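PDB 6RIW: ORF10 from Moritella marina, which forms the ketosynthase-chain length factor didomain of a polyunsaturated fatty acid synthase and probably catalyses the carbon-carbon bond formation that extends acyl chains. Local coordinates for residues Pro302-Lys305 / Gly306-Val310; Val341-Arg344 / Ser345-Thr348; Leu620-Ile623 / Ala624-Gly627. All blocks are in the same frame, centred on the assembly; numbering follows the deposited sequence.

Contact 1 of 3, residues Pro302-Lys305 / Gly306-Val310; sequences PNTK and GQVLV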
ATOM      1  N   PRO A 302       3.604 -11.505  16.777  1.00 27.09           N
ATOM      2  CA  PRO A 302       3.276 -10.361  17.636  1.00 26.94           C
ATOM      3  C   PRO A 302       4.142 -10.315  18.886  1.00 29.45           C
ATOM      4  O   PRO A 302       4.624 -11.337  19.381  1.00 28.86           O
ATOM      5  CB  PRO A 302       1.812 -10.607  18.005  1.00 27.72           C
ATOM      6  CG  PRO A 302       1.687 -12.112  17.958  1.00 28.49           C
ATOM      7  CD  PRO A 302       2.592 -12.575  16.857  1.00 30.64           C
ATOM      8  N   ASN A 303       4.325  -9.097  19.391  1.00 26.96           N
ATOM      9  CA  ASN A 303       5.148  -8.809  20.561  1.00 29.26           C
ATOM     10  C   ASN A 303       4.249  -8.194  21.620  1.00 27.35           C
ATOM     11  O   ASN A 303       3.649  -7.139  21.392  1.00 22.99           O
ATOM     12  CB  ASN A 303       6.291  -7.857  20.198  1.00 28.30           C
ATOM     13  CG  ASN A 303       7.360  -7.760  21.274  1.00 31.60           C
ATOM     14  OD1 ASN A 303       7.075  -7.874  22.467  1.00 29.40           O
ATOM     15  ND2 ASN A 303       8.605  -7.521  20.848  1.00 32.54           N
ATOM     16  N   THR A 304       4.148  -8.847  22.777  1.00 22.35           N
ATOM     17  CA  THR A 304       3.240  -8.327  23.791  1.00 22.50           C
ATOM     18  C   THR A 304       3.640  -6.921  24.249  1.00 23.32           C
ATOM     19  O   THR A 304       2.770  -6.133  24.632  1.00 22.80           O
ATOM     20  CB  THR A 304       3.160  -9.295  24.980  1.00 26.67           C
ATOM     21  OG1 THR A 304       2.160  -8.837  25.907  1.00 27.89           O
ATOM     22  CG2 THR A 304       4.512  -9.413  25.682  1.00 27.87           C
ATOM     23  N   LYS A 305       4.928  -6.562  24.172  1.00 23.34           N
ATOM     24  CA  LYS A 305       5.333  -5.238  24.661  1.00 27.35           C
ATOM     25  C   LYS A 305       4.693  -4.117  23.843  1.00 26.39           C
ATOM     26  O   LYS A 305       4.255  -3.106  24.404  1.00 25.71           O
ATOM     27  CB  LYS A 305       6.859  -5.093  24.669  1.00 29.44           C
ATOM     28  CG  LYS A 305       7.514  -4.970  23.289  1.00 39.06           C
ATOM     29  CD  LYS A 305       9.041  -5.158  23.321  1.00 37.86           C
ATOM     30  CE  LYS A 305       9.778  -3.845  23.399  1.00 39.29           C
ATOM     31  NZ  LYS A 305      10.190  -3.389  22.029  1.00 36.47           N
ATOM     32  N   GLY A 306       4.618  -4.279  22.516  1.00 27.25           N
ATOM     33  CA  GLY A 306       3.983  -3.257  21.701  1.00 24.96           C
ATOM     34  C   GLY A 306       2.487  -3.185  21.908  1.00 21.01           C
ATOM     35  O   GLY A 306       1.890  -2.108  21.781  1.00 22.88           O
ATOM     36  N   GLN A 307       1.851  -4.324  22.212  1.00 19.92           N
ATOM     37  CA  GLN A 307       0.408  -4.326  22.434  1.00 20.64           C
ATOM     38  C   GLN A 307       0.040  -3.635  23.738  1.00 22.00           C
ATOM     39  O   GLN A 307      -0.904  -2.841  23.776  1.00 18.85           O
ATOM     40  CB  GLN A 307      -0.121  -5.759  22.417  1.00 20.50           C
ATOM     41  CG  GLN A 307       0.207  -6.476  21.083  1.00 21.42           C
ATOM     42  CD  GLN A 307      -0.326  -7.896  21.036  1.00 27.45           C
ATOM     43  OE1 GLN A 307      -0.797  -8.426  22.054  1.00 25.87           O
ATOM     44  NE2 GLN A 307      -0.242  -8.532  19.857  1.00 22.56           N
ATOM     45  N   VAL A 308       0.730  -3.961  24.832  1.00 22.89           N
ATOM     46  CA  VAL A 308       0.495  -3.220  26.069  1.00 21.03           C
ATOM     47  C   VAL A 308       0.738  -1.729  25.843  1.00 20.97           C
ATOM     48  O   VAL A 308      -0.048  -0.884  26.282  1.00 21.68           O
ATOM     49  CB  VAL A 308       1.379  -3.783  27.204  1.00 23.61           C
ATOM     50  CG1 VAL A 308       1.322  -2.872  28.443  1.00 27.87           C
ATOM     51  CG2 VAL A 308       0.953  -5.215  27.552  1.00 23.30           C
ATOM     52  N   LEU A 309       1.799  -1.385  25.102  1.00 23.12           N
ATOM     53  CA  LEU A 309       2.092   0.027  24.872  1.00 21.41           C
ATOM     54  C   LEU A 309       0.941   0.735  24.160  1.00 19.98           C
ATOM     55  O   LEU A 309       0.572   1.853  24.534  1.00 20.04           O
ATOM     56  CB  LEU A 309       3.390   0.178  24.083  1.00 21.19           C
ATOM     57  CG  LEU A 309       3.782   1.609  23.698  1.00 20.85           C
ATOM     58  CD1 LEU A 309       4.071   2.505  24.932  1.00 24.57           C
ATOM     59  CD2 LEU A 309       4.974   1.594  22.742  1.00 22.51           C
ATOM     60  N   VAL A 310       0.362   0.117  23.125  1.00 20.46           N
ATOM     61  CA  VAL A 310      -0.713   0.822  22.423  1.00 19.40           C
ATOM     62  C   VAL A 310      -1.941   0.983  23.323  1.00 20.58           C
ATOM     63  O   VAL A 310      -2.656   1.990  23.227  1.00 18.78           O
ATOM     64  CB  VAL A 310      -1.057   0.136  21.080  1.00 22.76           C
ATOM     65  CG1 VAL A 310      -2.001  -1.047  21.264  1.00 22.84           C
ATOM     66  CG2 VAL A 310      -1.672   1.147  20.127  1.00 18.76           C
TER

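Contact 2 of 3, residues Val341-Arg344 / Ser345-Thr348; sequences VELR and SMET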
ATOM      1  N   VAL A 341      -0.891 -14.427  22.682  1.00 27.27           N
ATOM      2  CA  VAL A 341      -0.179 -13.179  22.955  1.00 25.05           C
ATOM      3  C   VAL A 341      -1.160 -12.053  23.252  1.00 25.34           C
ATOM      4  O   VAL A 341      -0.955 -11.271  24.188  1.00 26.44           O
ATOM      5  CB  VAL A 341       0.772 -12.816  21.798  1.00 29.24           C
ATOM      6  CG1 VAL A 341       1.314 -11.396  21.990  1.00 24.05           C
ATOM      7  CG2 VAL A 341       1.939 -13.790  21.734  1.00 27.28           C
ATOM      8  N   GLU A 342      -2.241 -11.942  22.466  1.00 23.89           N
ATOM      9  CA  GLU A 342      -3.216 -10.886  22.717  1.00 24.19           C
ATOM     10  C   GLU A 342      -3.895 -11.070  24.072  1.00 26.00           C
ATOM     11  O   GLU A 342      -4.171 -10.088  24.777  1.00 24.84           O
ATOM     12  CB  GLU A 342      -4.267 -10.830  21.597  1.00 24.31           C
ATOM     13  CG  GLU A 342      -5.378  -9.786  21.861  1.00 26.46           C
ATOM     14  CD  GLU A 342      -6.315  -9.545  20.663  1.00 27.62           C
ATOM     15  OE1 GLU A 342      -6.428 -10.442  19.794  1.00 28.71           O
ATOM     16  OE2 GLU A 342      -6.931  -8.453  20.596  1.00 26.06           O
ATOM     17  N   LEU A 343      -4.176 -12.322  24.459  1.00 24.29           N
ATOM     18  CA  LEU A 343      -4.773 -12.553  25.774  1.00 25.03           C
ATOM     19  C   LEU A 343      -3.796 -12.186  26.888  1.00 23.97           C
ATOM     20  O   LEU A 343      -4.205 -11.659  27.928  1.00 28.07           O
ATOM     21  CB  LEU A 343      -5.224 -14.009  25.909  1.00 23.33           C
ATOM     22  CG  LEU A 343      -6.515 -14.361  25.166  1.00 27.34           C
ATOM     23  CD1 LEU A 343      -6.700 -15.880  25.029  1.00 27.16           C
ATOM     24  CD2 LEU A 343      -7.706 -13.717  25.863  1.00 28.32           C
ATOM     25  N   ARG A 344      -2.506 -12.435  26.678  1.00 24.06           N
ATOM     26  CA  ARG A 344      -1.511 -12.033  27.668  1.00 26.63           C
ATOM     27  C   ARG A 344      -1.439 -10.519  27.784  1.00 26.07           C
ATOM     28  O   ARG A 344      -1.410  -9.975  28.899  1.00 22.85           O
ATOM     29  CB  ARG A 344      -0.146 -12.614  27.304  1.00 27.28           C
ATOM     30  CG  ARG A 344       1.012 -12.076  28.147  1.00 29.40           C
ATOM     31  CD  ARG A 344       2.304 -12.808  27.861  1.00 33.22           C
ATOM     32  NE  ARG A 344       3.418 -12.329  28.688  1.00 40.89           N
ATOM     33  CZ  ARG A 344       4.708 -12.502  28.391  1.00 45.07           C
ATOM     34  NH1 ARG A 344       5.064 -13.143  27.285  1.00 47.74           N
ATOM     35  NH2 ARG A 344       5.652 -12.027  29.195  1.00 53.83           N
ATOM     36  N   SER A 345      -1.404  -9.824  26.638  1.00 21.50           N
ATOM     37  CA  SER A 345      -1.362  -8.365  26.630  1.00 24.85           C
ATOM     38  C   SER A 345      -2.540  -7.777  27.381  1.00 22.03           C
ATOM     39  O   SER A 345      -2.381  -6.853  28.185  1.00 22.50           O
ATOM     40  CB  SER A 345      -1.363  -7.855  25.185  1.00 21.55           C
ATOM     41  OG  SER A 345      -0.180  -8.254  24.536  1.00 22.08           O
ATOM     42  N   MET A 346      -3.743  -8.287  27.118  1.00 21.47           N
ATOM     43  CA  MET A 346      -4.917  -7.740  27.783  1.00 23.13           C
ATOM     44  C   MET A 346      -4.901  -8.065  29.269  1.00 23.42           C
ATOM     45  O   MET A 346      -5.347  -7.255  30.090  1.00 25.51           O
ATOM     46  CB  MET A 346      -6.178  -8.279  27.135  1.00 24.33           C
ATOM     47  CG  MET A 346      -6.323  -7.872  25.683  1.00 26.62           C
ATOM     48  SD  MET A 346      -8.043  -7.993  25.180  1.00 33.65           S
ATOM     49  CE  MET A 346      -8.051  -9.746  24.762  1.00 29.86           C
ATOM     50  N   GLU A 347      -4.399  -9.244  29.627  1.00 23.03           N
ATOM     51  CA  GLU A 347      -4.284  -9.593  31.041  1.00 25.50           C
ATOM     52  C   GLU A 347      -3.335  -8.634  31.749  1.00 23.33           C
ATOM     53  O   GLU A 347      -3.665  -8.073  32.802  1.00 25.29           O
ATOM     54  CB  GLU A 347      -3.800 -11.037  31.181  1.00 25.32           C
ATOM     55  CG  GLU A 347      -3.258 -11.381  32.569  1.00 28.92           C
ATOM     56  CD  GLU A 347      -2.617 -12.745  32.598  1.00 32.06           C
ATOM     57  OE1 GLU A 347      -3.368 -13.746  32.575  1.00 33.93           O
ATOM     58  OE2 GLU A 347      -1.367 -12.814  32.622  1.00 35.18           O
ATOM     59  N   THR A 348      -2.166  -8.397  31.147  1.00 25.82           N
ATOM     60  CA  THR A 348      -1.187  -7.493  31.740  1.00 26.03           C
ATOM     61  C   THR A 348      -1.780  -6.114  31.995  1.00 29.00           C
ATOM     62  O   THR A 348      -1.602  -5.544  33.077  1.00 26.48           O
ATOM     63  CB  THR A 348       0.028  -7.391  30.829  1.00 26.11           C
ATOM     64  OG1 THR A 348       0.656  -8.675  30.740  1.00 27.49           O
ATOM     65  CG2 THR A 348       1.011  -6.352  31.350  1.00 26.93           C
TER

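Contact 3 of 3, residues Leu620-Ile623 / Ala624-Gly627; sequences LTNI and AKDG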
ATOM      1  N   LEU A 620       8.827 -30.757 -17.568  1.00 17.24           N
ATOM      2  CA  LEU A 620       8.709 -29.648 -18.510  1.00 17.32           C
ATOM      3  C   LEU A 620       8.156 -28.400 -17.823  1.00 18.80           C
ATOM      4  O   LEU A 620       8.645 -27.280 -18.047  1.00 15.62           O
ATOM      5  CB  LEU A 620       7.806 -30.056 -19.670  1.00 18.02           C
ATOM      6  CG  LEU A 620       7.583 -29.002 -20.753  1.00 19.76           C
ATOM      7  CD1 LEU A 620       8.872 -28.682 -21.462  1.00 18.05           C
ATOM      8  CD2 LEU A 620       6.550 -29.524 -21.728  1.00 20.82           C
ATOM      9  N   THR A 621       7.115 -28.578 -17.010  1.00 16.74           N
ATOM     10  CA  THR A 621       6.525 -27.456 -16.281  1.00 16.78           C
ATOM     11  C   THR A 621       7.546 -26.823 -15.341  1.00 19.50           C
ATOM     12  O   THR A 621       7.660 -25.596 -15.277  1.00 17.39           O
ATOM     13  CB  THR A 621       5.286 -27.924 -15.516  1.00 18.22           C
ATOM     14  OG1 THR A 621       4.349 -28.506 -16.442  1.00 17.49           O
ATOM     15  CG2 THR A 621       4.611 -26.748 -14.840  1.00 19.20           C
ATOM     16  N   ASN A 622       8.332 -27.642 -14.647  1.00 16.82           N
ATOM     17  CA  ASN A 622       9.320 -27.107 -13.707  1.00 19.30           C
ATOM     18  C   ASN A 622      10.407 -26.304 -14.414  1.00 20.96           C
ATOM     19  O   ASN A 622      10.890 -25.295 -13.878  1.00 19.34           O
ATOM     20  CB  ASN A 622       9.942 -28.249 -12.910  1.00 20.31           C
ATOM     21  CG  ASN A 622       9.025 -28.756 -11.825  1.00 23.13           C
ATOM     22  OD1 ASN A 622       8.089 -28.059 -11.415  1.00 26.18           O
ATOM     23  ND2 ASN A 622       9.274 -29.976 -11.355  1.00 25.60           N
ATOM     24  N   ILE A 623      10.806 -26.732 -15.612  1.00 15.22           N
ATOM     25  CA  ILE A 623      11.818 -25.996 -16.367  1.00 18.13           C
ATOM     26  C   ILE A 623      11.300 -24.611 -16.737  1.00 20.10           C
ATOM     27  O   ILE A 623      12.003 -23.606 -16.582  1.00 19.91           O
ATOM     28  CB  ILE A 623      12.235 -26.777 -17.622  1.00 19.18           C
ATOM     29  CG1 ILE A 623      12.945 -28.086 -17.256  1.00 18.27           C
ATOM     30  CG2 ILE A 623      13.146 -25.919 -18.518  1.00 22.40           C
ATOM     31  CD1 ILE A 623      13.043 -29.004 -18.466  1.00 23.73           C
ATOM     32  N   ALA A 624      10.071 -24.550 -17.254  1.00 16.03           N
ATOM     33  CA  ALA A 624       9.464 -23.264 -17.607  1.00 14.82           C
ATOM     34  C   ALA A 624       9.278 -22.382 -16.374  1.00 16.07           C
ATOM     35  O   ALA A 624       9.578 -21.184 -16.419  1.00 17.72           O
ATOM     36  CB  ALA A 624       8.121 -23.492 -18.310  1.00 14.96           C
ATOM     37  N   LYS A 625       8.774 -22.956 -15.275  1.00 14.23           N
ATOM     38  CA  LYS A 625       8.553 -22.191 -14.046  1.00 16.37           C
ATOM     39  C   LYS A 625       9.847 -21.558 -13.548  1.00 20.61           C
ATOM     40  O   LYS A 625       9.881 -20.373 -13.171  1.00 17.18           O
ATOM     41  CB  LYS A 625       7.976 -23.102 -12.964  1.00 16.46           C
ATOM     42  CG  LYS A 625       6.484 -23.431 -13.126  1.00 16.80           C
ATOM     43  CD  LYS A 625       6.072 -24.314 -11.963  1.00 17.98           C
ATOM     44  CE  LYS A 625       4.544 -24.437 -11.860  1.00 22.30           C
ATOM     45  NZ  LYS A 625       4.182 -25.527 -10.905  1.00 25.90           N
ATOM     46  N   ASP A 626      10.925 -22.350 -13.503  1.00 19.20           N
ATOM     47  CA  ASP A 626      12.190 -21.838 -12.981  1.00 20.44           C
ATOM     48  C   ASP A 626      12.757 -20.729 -13.852  1.00 24.65           C
ATOM     49  O   ASP A 626      13.518 -19.887 -13.352  1.00 22.00           O
ATOM     50  CB  ASP A 626      13.194 -22.976 -12.845  1.00 21.18           C
ATOM     51  CG  ASP A 626      12.869 -23.904 -11.689  1.00 32.68           C
ATOM     52  OD1 ASP A 626      11.961 -23.574 -10.881  1.00 33.03           O
ATOM     53  OD2 ASP A 626      13.511 -24.977 -11.587  1.00 38.87           O
ATOM     54  N   GLY A 627      12.380 -20.690 -15.130  1.00 17.55           N
ATOM     55  CA  GLY A 627      12.772 -19.578 -15.969  1.00 21.47           C
ATOM     56  C   GLY A 627      12.136 -18.267 -15.547  1.00 20.86           C
ATOM     57  O   GLY A 627      12.752 -17.206 -15.677  1.00 21.39           O
TER
HETATM   58  O   HOH W   1       5.250 -28.175 -11.631  1.00 31.17           O

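Contact 1 of 3, residues Pro302-Lys305 / Gly306-Val310
The Gln307 carboxamide is approached by two parts of the preceding turn, both on the same face: Asn303 O lies over it, 4.1 Å from Gln307 CD, and Pro302 CB comes in obliquely at the nitrogen end, 3.5 Å from Gln307 NE2. At the oxygen end Gln307 OE1 bonds to Ser345 OG. The second amide, that of Asn303, caps the helix that starts at Thr304. Its OD1 accepts from Lys305 N at 3.0 Å, the donor tilted 34° from the carbonyl plane, which marks Asn303 as the N-cap. Beyond it, Val308 N donates to Thr304 O at 3.0 Å in a nearly straight bond of 176°. Thr304 and Val308 run side by side; with OG1 anti to N (chi1 -174°), Thr304 OG1 sits 4.2 Å from Val308 CG2 and also bonds to Ser345 OG. Lys305, bent at its outer torsions, brings NZ to Asp293 O and into a salt bridge with Asp654. Helix 304-318 thus begins with Pro302, Gln307 and Val308 against helix 336-350, while Val310 turns to strands 283-292 and 432-439.

Contact 2 of 3, residues Val341-Arg344 / Ser345-Thr348
Within the beta-alpha-beta unit of strand 327-329, helix 336-350 and strand 358-360, Glu342, Leu343 and Met346 meet on the helix. The methionine chain leaves beside its backbone N and bends at chi3 (-85°), which folds the methyl back along the previous turn: Met346 CE lies 3.9 Å from Glu342 CG and 4.1 Å from Leu343 CD2, crossing both side chains at a slant. Nearer the backbone, Met346 CG rests 3.2 Å from Glu342 O, the carbonyl that also accepts from Met346 N at 3.0 Å. With CG anti to its N (chi1 176°), Glu342 extends to the loop at Cys330-Ala332, where its buried carboxylate takes one main-chain N-H on each oxygen, OE1 from Ala332 and OE2 from His331; a bond on each oxygen fixes the rotation of the group. Glu347, also buried, has its carboxylate held by Asn404 and Ser402, and its OE2 stays 6.2 Å from Arg344 NE, too far for a salt bridge. Ser345 OG, turned back to 3.1 Å from Val341 O, is held from beyond the segments by Gln307 and Thr304. At the far end Thr348 N donates to Arg344 O at 2.8 Å (167°), nearly in line with the carbonyl. Leu343 and Met346 both press on Leu359 of strand 358-360, and Met346 and Ser345 touch Tyr311 of helix 304-318. Side chains three and four residues apart sharing one face toward parallel strands are what the connecting helix of a beta-alpha-beta crossover displays, here in a thiolase-type fold.

Contact 3 of 3, residues Leu620-Ile623 / Ala624-Gly627
Ala624, Lys625, Asp626 and Gly627 donate their backbone N-H groups to the carbonyls of Leu620, Thr621, Asn622 and Ile623 in turn, the i to i+4 pattern of the alpha-helix 614-628. The geometry slackens toward the end: Lys625 N reaches Thr621 O at 2.9 Å (165°), whereas Gly627 N lies 3.3 Å from Ile623 O with an angle of only 142° and makes a second, weak bond to Ala624 O. Among the side chains, Thr621 and Lys625 lie alongside each other, pointing the same way. The methyl is the part that touches: Thr621 CG2 sits 3.8 Å from Lys625 CE, and the lysine chain, extended beyond CG after leaving beside its own N (chi1 -77°), passes Thr621 O with CG at 3.3 Å. The threonine hydroxyl is bonded elsewhere, to Arg617 O. Lys625 NZ forms a salt bridge with Asp56 and a hydrogen bond with Thr598, the latter on helix 597-608, against which Leu620 and Ala624 also pack. With an alanine in place of Lys625, Asp56 would probably lose its charged mate and the Thr621 methyl its flank of methylenes. Asp626 forms a salt bridge with Arg594, and Asp626 CG lies 3.3 Å from Asn622 O, while Ile623 meets Ser924 and Ser926. One water bridges two side chains, donating to Asn622 OD1 at 2.8 Å and accepting from Lys625 NZ at 2.9 Å.

Overall arrangement
Contacts 1 and 2 are neighbours in space as well as in sequence, their centres 9 Å apart. Ser345 OG joins them, 2.6 Å from Gln307 OE1 and 2.8 Å from Thr304 OG1, both probable hydrogen bonds, so the first turn of one helix is tied to the middle of the other. Contact 3 belongs to the second ketosynthase-type region and stands apart: its centre is 44 Å from that of contact 1 and 47 Å from that of contact 2, with nearest atoms about 31 and 35 Å away. Contacts 1 and 3 each send a lysine to an aspartate of the opposite region. All three lie away from the magnesium site at Met1 and Lys286.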